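Local coordinates for alanine racemase 1 (Caldanaerobacter subterraneus subsp. tengcongensis MB4, PDB 4Y2W), which belongs to the alanine racemase family and pairs an eight-stranded TIM-type barrel with a C-terminal beta-rich domain, assembling here as a two-chain complex, at residues I227-R240 and E349-F363. The protein carries 1 engineered substitution. Numbering follows the deposited sequence.
Sequences IILFGAYPSKRVER and ESMADKIETIPQEVF. With PO4 (phosphate ion), chain C.
Glu349 and Arg240 meet because each sends out an extended chain from an opposite direction: in Glu349 CG lies anti to the backbone N (chi1 -166°), and in Arg240 the chain runs straight from CG to NE. Carboxylate and guanidinium end up nearly coplanar, 17° apart, and Arg240 NH2 donates to the syn lone pair of Glu349 OE1 at 3.2 Å. Arg240 NH2 also reaches back to Ser235 O at 3.1 Å, a more bent bond. The Tyr233 ring lies along the arginine, with Arg240 CG over the centre of one face and Tyr233 CD2 over a face of the guanidinium. Lys236 bends at its last torsion (chi4 57°) and brings NZ to 3.1 Å from Asp353 OD1, above the carboxylate plane; its link to Glu349 is long. These four charged residues form one salt-bridge network. It joins the loop leaving the last strand of the TIM-type barrel, 222-224, to helix 348-354 of the C-terminal part. Further in, the contact turns apolar. Pro359, opening helix 359-365, sets CB 4.0 Å from Ala232 CB, and Ile227 CD1 comes in the ring plane to the edge of Phe363, 3.6 Å from CD2. That ring also meets His46 edge-to-face. The chain of Gln360, bent at chi2, crosses Ile227 at about a right angle, packing CG 3.9 Å from Ile227 CB; Gln360 belongs to the pocket of a bound alanine, and Tyr287 of the second subunit packs on it. Ile227 N points at a phosphate ion, probably carried over from the crystallisation solution, in a weak bond of 3.5 Å to its O4.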
loop_
_atom_site.group_PDB
_atom_site.type_symbol
_atom_site.label_atom_id
_atom_site.label_comp_id
_atom_site.label_asym_id
_atom_site.label_seq_id
_atom_site.Cartn_x
_atom_site.Cartn_y
_atom_site.Cartn_z
ATOM N N ILE A 227 0.148 -13.058 -12.164
ATOM C CA ILE A 227 1.039 -11.966 -12.571
ATOM C C ILE A 227 1.245 -11.906 -14.085
ATOM O O ILE A 227 1.333 -10.823 -14.663
ATOM C CB ILE A 227 2.416 -12.059 -11.870
ATOM C CG1 ILE A 227 3.268 -10.813 -12.154
ATOM C CG2 ILE A 227 3.172 -13.309 -12.301
ATOM C CD1 ILE A 227 2.599 -9.504 -11.795
ATOM N N ILE A 228 1.302 -13.069 -14.724
ATOM C CA ILE A 228 1.539 -13.147 -16.162
ATOM C C ILE A 228 0.459 -12.429 -16.981
ATOM O O ILE A 228 0.737 -11.911 -18.061
ATOM C CB ILE A 228 1.693 -14.618 -16.610
ATOM C CG1 ILE A 228 2.434 -14.699 -17.948
ATOM C CG2 ILE A 228 0.341 -15.320 -16.665
ATOM C CD1 ILE A 228 3.049 -16.058 -18.198
ATOM N N LEU A 229 -0.760 -12.376 -16.448
ATOM C CA LEU A 229 -1.842 -11.619 -17.074
ATOM C C LEU A 229 -1.576 -10.109 -17.074
ATOM O O LEU A 229 -2.230 -9.365 -17.812
ATOM C CB LEU A 229 -3.169 -11.892 -16.359
ATOM C CG LEU A 229 -3.711 -13.325 -16.369
ATOM C CD1 LEU A 229 -4.844 -13.467 -15.361
ATOM C CD2 LEU A 229 -4.174 -13.730 -17.762
ATOM N N PHE A 230 -0.627 -9.659 -16.249
ATOM C CA PHE A 230 -0.346 -8.233 -16.078
ATOM C C PHE A 230 1.031 -7.817 -16.618
ATOM O O PHE A 230 1.660 -6.882 -16.115
ATOM C CB PHE A 230 -0.541 -7.861 -14.601
ATOM C CG PHE A 230 -1.898 -8.244 -14.075
ATOM C CD1 PHE A 230 -3.016 -7.470 -14.374
ATOM C CD2 PHE A 230 -2.073 -9.404 -13.331
ATOM C CE1 PHE A 230 -4.274 -7.832 -13.917
ATOM C CE2 PHE A 230 -3.332 -9.771 -12.874
ATOM C CZ PHE A 230 -4.432 -8.983 -13.162
ATOM N N GLY A 231 1.476 -8.512 -17.664
ATOM C CA GLY A 231 2.631 -8.096 -18.454
ATOM C C GLY A 231 3.989 -8.331 -17.826
ATOM O O GLY A 231 4.952 -7.650 -18.171
ATOM N N ALA A 232 4.078 -9.292 -16.913
ATOM C CA ALA A 232 5.347 -9.616 -16.267
ATOM C C ALA A 232 5.510 -11.122 -16.082
ATOM O O ALA A 232 4.541 -11.876 -16.113
ATOM C CB ALA A 232 5.447 -8.907 -14.925
ATOM N N TYR A 233 6.752 -11.550 -15.895
ATOM C CA TYR A 233 7.056 -12.947 -15.624
ATOM C C TYR A 233 7.403 -13.114 -14.144
ATOM O O TYR A 233 7.870 -12.167 -13.507
ATOM C CB TYR A 233 8.210 -13.418 -16.511
ATOM C CG TYR A 233 7.841 -13.537 -17.978
ATOM C CD1 TYR A 233 7.085 -14.610 -18.436
ATOM C CD2 TYR A 233 8.253 -12.580 -18.907
ATOM C CE1 TYR A 233 6.745 -14.729 -19.775
ATOM C CE2 TYR A 233 7.918 -12.690 -20.247
ATOM C CZ TYR A 233 7.162 -13.768 -20.678
ATOM O OH TYR A 233 6.819 -13.898 -22.007
ATOM N N PRO A 234 7.170 -14.318 -13.590
ATOM C CA PRO A 234 7.427 -14.563 -12.166
ATOM C C PRO A 234 8.909 -14.645 -11.798
ATOM O O PRO A 234 9.262 -14.420 -10.642
ATOM C CB PRO A 234 6.740 -15.910 -11.911
ATOM C CG PRO A 234 6.744 -16.593 -13.235
ATOM C CD PRO A 234 6.624 -15.511 -14.268
ATOM N N SER A 235 9.761 -14.975 -12.767
ATOM C CA SER A 235 11.197 -15.086 -12.525
ATOM C C SER A 235 11.965 -15.004 -13.845
ATOM O O SER A 235 11.383 -14.729 -14.900
ATOM C CB SER A 235 11.509 -16.402 -11.808
ATOM O OG SER A 235 11.316 -17.510 -12.673
ATOM N N LYS A 236 13.273 -15.233 -13.779
ATOM C CA LYS A 236 14.113 -15.240 -14.971
ATOM C C LYS A 236 14.294 -16.639 -15.567
ATOM O O LYS A 236 14.783 -16.764 -16.689
ATOM C CB LYS A 236 15.471 -14.613 -14.652
ATOM C CG LYS A 236 15.353 -13.185 -14.145
ATOM C CD LYS A 236 16.698 -12.479 -14.089
ATOM C CE LYS A 236 16.522 -10.980 -13.886
ATOM N NZ LYS A 236 15.737 -10.652 -12.662
ATOM N N ARG A 237 13.890 -17.679 -14.832
ATOM C CA ARG A 237 14.022 -19.067 -15.294
ATOM C C ARG A 237 12.726 -19.605 -15.917
ATOM O O ARG A 237 12.262 -20.695 -15.569
ATOM C CB ARG A 237 14.451 -19.983 -14.143
ATOM C CG ARG A 237 15.603 -19.472 -13.289
ATOM C CD ARG A 237 16.349 -20.627 -12.629
ATOM N NE ARG A 237 16.518 -20.443 -11.189
ATOM C CZ ARG A 237 17.380 -19.603 -10.616
ATOM N NH1 ARG A 237 18.176 -18.828 -11.352
ATOM N NH2 ARG A 237 17.441 -19.531 -9.289
ATOM N N VAL A 238 12.155 -18.840 -16.842
ATOM C CA VAL A 238 10.951 -19.248 -17.566
ATOM C C VAL A 238 11.178 -19.022 -19.057
ATOM O O VAL A 238 11.997 -18.189 -19.444
ATOM C CB VAL A 238 9.690 -18.493 -17.081
ATOM C CG1 VAL A 238 9.447 -18.758 -15.604
ATOM C CG2 VAL A 238 9.799 -16.996 -17.339
ATOM N N GLU A 239 10.449 -19.761 -19.888
ATOM C CA GLU A 239 10.720 -19.799 -21.328
ATOM C C GLU A 239 10.304 -18.525 -22.081
ATOM O O GLU A 239 10.981 -18.126 -23.032
ATOM C CB GLU A 239 10.083 -21.043 -21.955
ATOM C CG GLU A 239 10.668 -22.338 -21.406
ATOM C CD GLU A 239 10.186 -23.581 -22.132
ATOM O OE1 GLU A 239 9.233 -23.486 -22.933
ATOM O OE2 GLU A 239 10.768 -24.660 -21.893
ATOM N N ARG A 240 9.206 -17.899 -21.654
ATOM C CA ARG A 240 8.741 -16.622 -22.223
ATOM C C ARG A 240 8.340 -16.737 -23.695
ATOM O O ARG A 240 8.612 -15.837 -24.494
ATOM C CB ARG A 240 9.798 -15.509 -22.052
ATOM C CG ARG A 240 10.295 -15.323 -20.623
ATOM C CD ARG A 240 11.327 -14.208 -20.500
ATOM N NE ARG A 240 11.676 -13.956 -19.095
ATOM C CZ ARG A 240 11.664 -12.767 -18.485
ATOM N NH1 ARG A 240 11.344 -11.650 -19.136
ATOM N NH2 ARG A 240 11.994 -12.691 -17.198
ATOM N N GLU A 349 9.667 -5.160 -13.901
ATOM C CA GLU A 349 10.715 -6.120 -13.543
ATOM C C GLU A 349 12.030 -5.423 -13.178
ATOM O O GLU A 349 12.705 -5.825 -12.228
ATOM C CB GLU A 349 10.945 -7.133 -14.669
ATOM C CG GLU A 349 11.774 -8.335 -14.229
ATOM C CD GLU A 349 11.890 -9.417 -15.285
ATOM O OE1 GLU A 349 12.500 -10.471 -14.989
ATOM O OE2 GLU A 349 11.377 -9.216 -16.407
ATOM N N SER A 350 12.388 -4.386 -13.935
ATOM C CA SER A 350 13.576 -3.583 -13.628
ATOM C C SER A 350 13.494 -2.984 -12.225
ATOM O O SER A 350 14.483 -2.980 -11.491
ATOM C CB SER A 350 13.750 -2.457 -14.648
ATOM O OG SER A 350 13.949 -2.970 -15.947
ATOM N N MET A 351 12.313 -2.481 -11.862
ATOM C CA MET A 351 12.091 -1.919 -10.535
ATOM C C MET A 351 12.208 -2.991 -9.452
ATOM O O MET A 351 12.844 -2.773 -8.423
ATOM C CB MET A 351 10.724 -1.237 -10.460
ATOM C CG MET A 351 10.401 -0.657 -9.089
ATOM S SD MET A 351 9.252 0.732 -9.134
ATOM C CE MET A 351 10.339 2.029 -9.721
ATOM N N ALA A 352 11.600 -4.150 -9.699
ATOM C CA ALA A 352 11.655 -5.281 -8.769
ATOM C C ALA A 352 13.089 -5.749 -8.508
ATOM O O ALA A 352 13.444 -6.087 -7.378
ATOM C CB ALA A 352 10.818 -6.434 -9.298
ATOM N N ASP A 353 13.906 -5.765 -9.559
ATOM C CA ASP A 353 15.311 -6.149 -9.441
ATOM C C ASP A 353 16.074 -5.164 -8.562
ATOM O O ASP A 353 16.760 -5.570 -7.626
ATOM C CB ASP A 353 15.974 -6.223 -10.819
ATOM C CG ASP A 353 15.369 -7.293 -11.707
ATOM O OD1 ASP A 353 14.609 -8.144 -11.200
ATOM O OD2 ASP A 353 15.652 -7.283 -12.924
ATOM N N LYS A 354 15.929 -3.875 -8.856
ATOM C CA LYS A 354 16.657 -2.820 -8.145
ATOM C C LYS A 354 16.460 -2.864 -6.624
ATOM O O LYS A 354 17.406 -2.627 -5.877
ATOM C CB LYS A 354 16.264 -1.438 -8.694
ATOM C CG LYS A 354 17.008 -0.253 -8.076
ATOM C CD LYS A 354 18.481 -0.195 -8.470
ATOM C CE LYS A 354 18.682 0.268 -9.906
ATOM N NZ LYS A 354 20.105 0.616 -10.181
ATOM N N ILE A 355 15.247 -3.175 -6.170
ATOM C CA ILE A 355 14.981 -3.297 -4.725
ATOM C C ILE A 355 14.897 -4.753 -4.239
ATOM O O ILE A 355 14.325 -5.026 -3.185
ATOM C CB ILE A 355 13.728 -2.496 -4.281
ATOM C CG1 ILE A 355 12.519 -2.789 -5.178
ATOM C CG2 ILE A 355 14.035 -1.008 -4.285
ATOM C CD1 ILE A 355 11.186 -2.454 -4.540
ATOM N N GLU A 356 15.494 -5.672 -5.002
ATOM C CA GLU A 356 15.660 -7.066 -4.591
ATOM C C GLU A 356 14.326 -7.728 -4.229
ATOM O O GLU A 356 14.146 -8.237 -3.116
ATOM C CB GLU A 356 16.627 -7.169 -3.406
ATOM C CG GLU A 356 17.901 -6.349 -3.527
ATOM C CD GLU A 356 18.662 -6.309 -2.216
ATOM O OE1 GLU A 356 18.649 -5.257 -1.538
ATOM O OE2 GLU A 356 19.250 -7.347 -1.848
ATOM N N THR A 357 13.392 -7.702 -5.172
ATOM C CA THR A 357 12.105 -8.361 -4.993
ATOM C C THR A 357 11.579 -8.835 -6.349
ATOM O O THR A 357 12.340 -8.943 -7.310
ATOM C CB THR A 357 11.094 -7.435 -4.277
ATOM O OG1 THR A 357 9.906 -8.168 -3.961
ATOM C CG2 THR A 357 10.733 -6.230 -5.143
ATOM N N ILE A 358 10.283 -9.123 -6.415
ATOM C CA ILE A 358 9.652 -9.628 -7.633
ATOM C C ILE A 358 8.492 -8.715 -8.028
ATOM O O ILE A 358 7.940 -8.026 -7.170
ATOM C CB ILE A 358 9.155 -11.081 -7.458
ATOM C CG1 ILE A 358 8.362 -11.244 -6.151
ATOM C CG2 ILE A 358 10.334 -12.041 -7.479
ATOM C CD1 ILE A 358 7.696 -12.593 -5.998
ATOM N N PRO A 359 8.118 -8.709 -9.327
ATOM C CA PRO A 359 7.073 -7.821 -9.849
ATOM C C PRO A 359 5.776 -7.780 -9.045
ATOM O O PRO A 359 5.112 -6.746 -9.013
ATOM C CB PRO A 359 6.801 -8.390 -11.240
ATOM C CG PRO A 359 8.102 -8.978 -11.656
ATOM C CD PRO A 359 8.725 -9.519 -10.402
ATOM N N GLN A 360 5.413 -8.888 -8.406
ATOM C CA GLN A 360 4.168 -8.946 -7.649
ATOM C C GLN A 360 4.154 -7.955 -6.483
ATOM O O GLN A 360 3.152 -7.272 -6.278
ATOM C CB GLN A 360 3.894 -10.366 -7.151
ATOM C CG GLN A 360 3.558 -11.358 -8.260
ATOM C CD GLN A 360 4.728 -12.243 -8.665
ATOM O OE1 GLN A 360 5.871 -11.798 -8.732
ATOM N NE2 GLN A 360 4.440 -13.507 -8.938
ATOM N N GLU A 361 5.254 -7.869 -5.733
ATOM C CA GLU A 361 5.318 -6.957 -4.584
ATOM C C GLU A 361 5.337 -5.480 -4.997
ATOM O O GLU A 361 4.795 -4.630 -4.286
ATOM C CB GLU A 361 6.523 -7.259 -3.692
ATOM C CG GLU A 361 6.505 -6.487 -2.375
ATOM C CD GLU A 361 7.648 -6.848 -1.444
ATOM O OE1 GLU A 361 8.791 -7.040 -1.917
ATOM O OE2 GLU A 361 7.405 -6.924 -0.224
ATOM N N VAL A 362 5.958 -5.180 -6.138
ATOM C CA VAL A 362 6.011 -3.812 -6.648
ATOM C C VAL A 362 4.601 -3.313 -6.979
ATOM O O VAL A 362 4.208 -2.227 -6.554
ATOM C CB VAL A 362 6.917 -3.702 -7.892
ATOM C CG1 VAL A 362 6.815 -2.314 -8.520
ATOM C CG2 VAL A 362 8.361 -4.017 -7.524
ATOM N N PHE A 363 3.851 -4.112 -7.732
ATOM C CA PHE A 363 2.464 -3.791 -8.057
ATOM C C PHE A 363 1.607 -3.611 -6.801
ATOM O O PHE A 363 0.790 -2.689 -6.729
ATOM C CB PHE A 363 1.840 -4.880 -8.939
ATOM C CG PHE A 363 2.194 -4.778 -10.406
ATOM C CD1 PHE A 363 2.137 -3.558 -11.084
ATOM C CD2 PHE A 363 2.537 -5.918 -11.127
ATOM C CE1 PHE A 363 2.447 -3.479 -12.436
ATOM C CE2 PHE A 363 2.839 -5.842 -12.479
ATOM C CZ PHE A 363 2.793 -4.622 -13.134
HETATM P P PO4 C . 1.151 -16.562 -10.247
HETATM O O1 PO4 C . 1.255 -16.434 -11.749
HETATM O O2 PO4 C . 2.332 -17.340 -9.705
HETATM O O3 PO4 C . -0.128 -17.289 -9.895
HETATM O O4 PO4 C . 1.145 -15.183 -9.626
#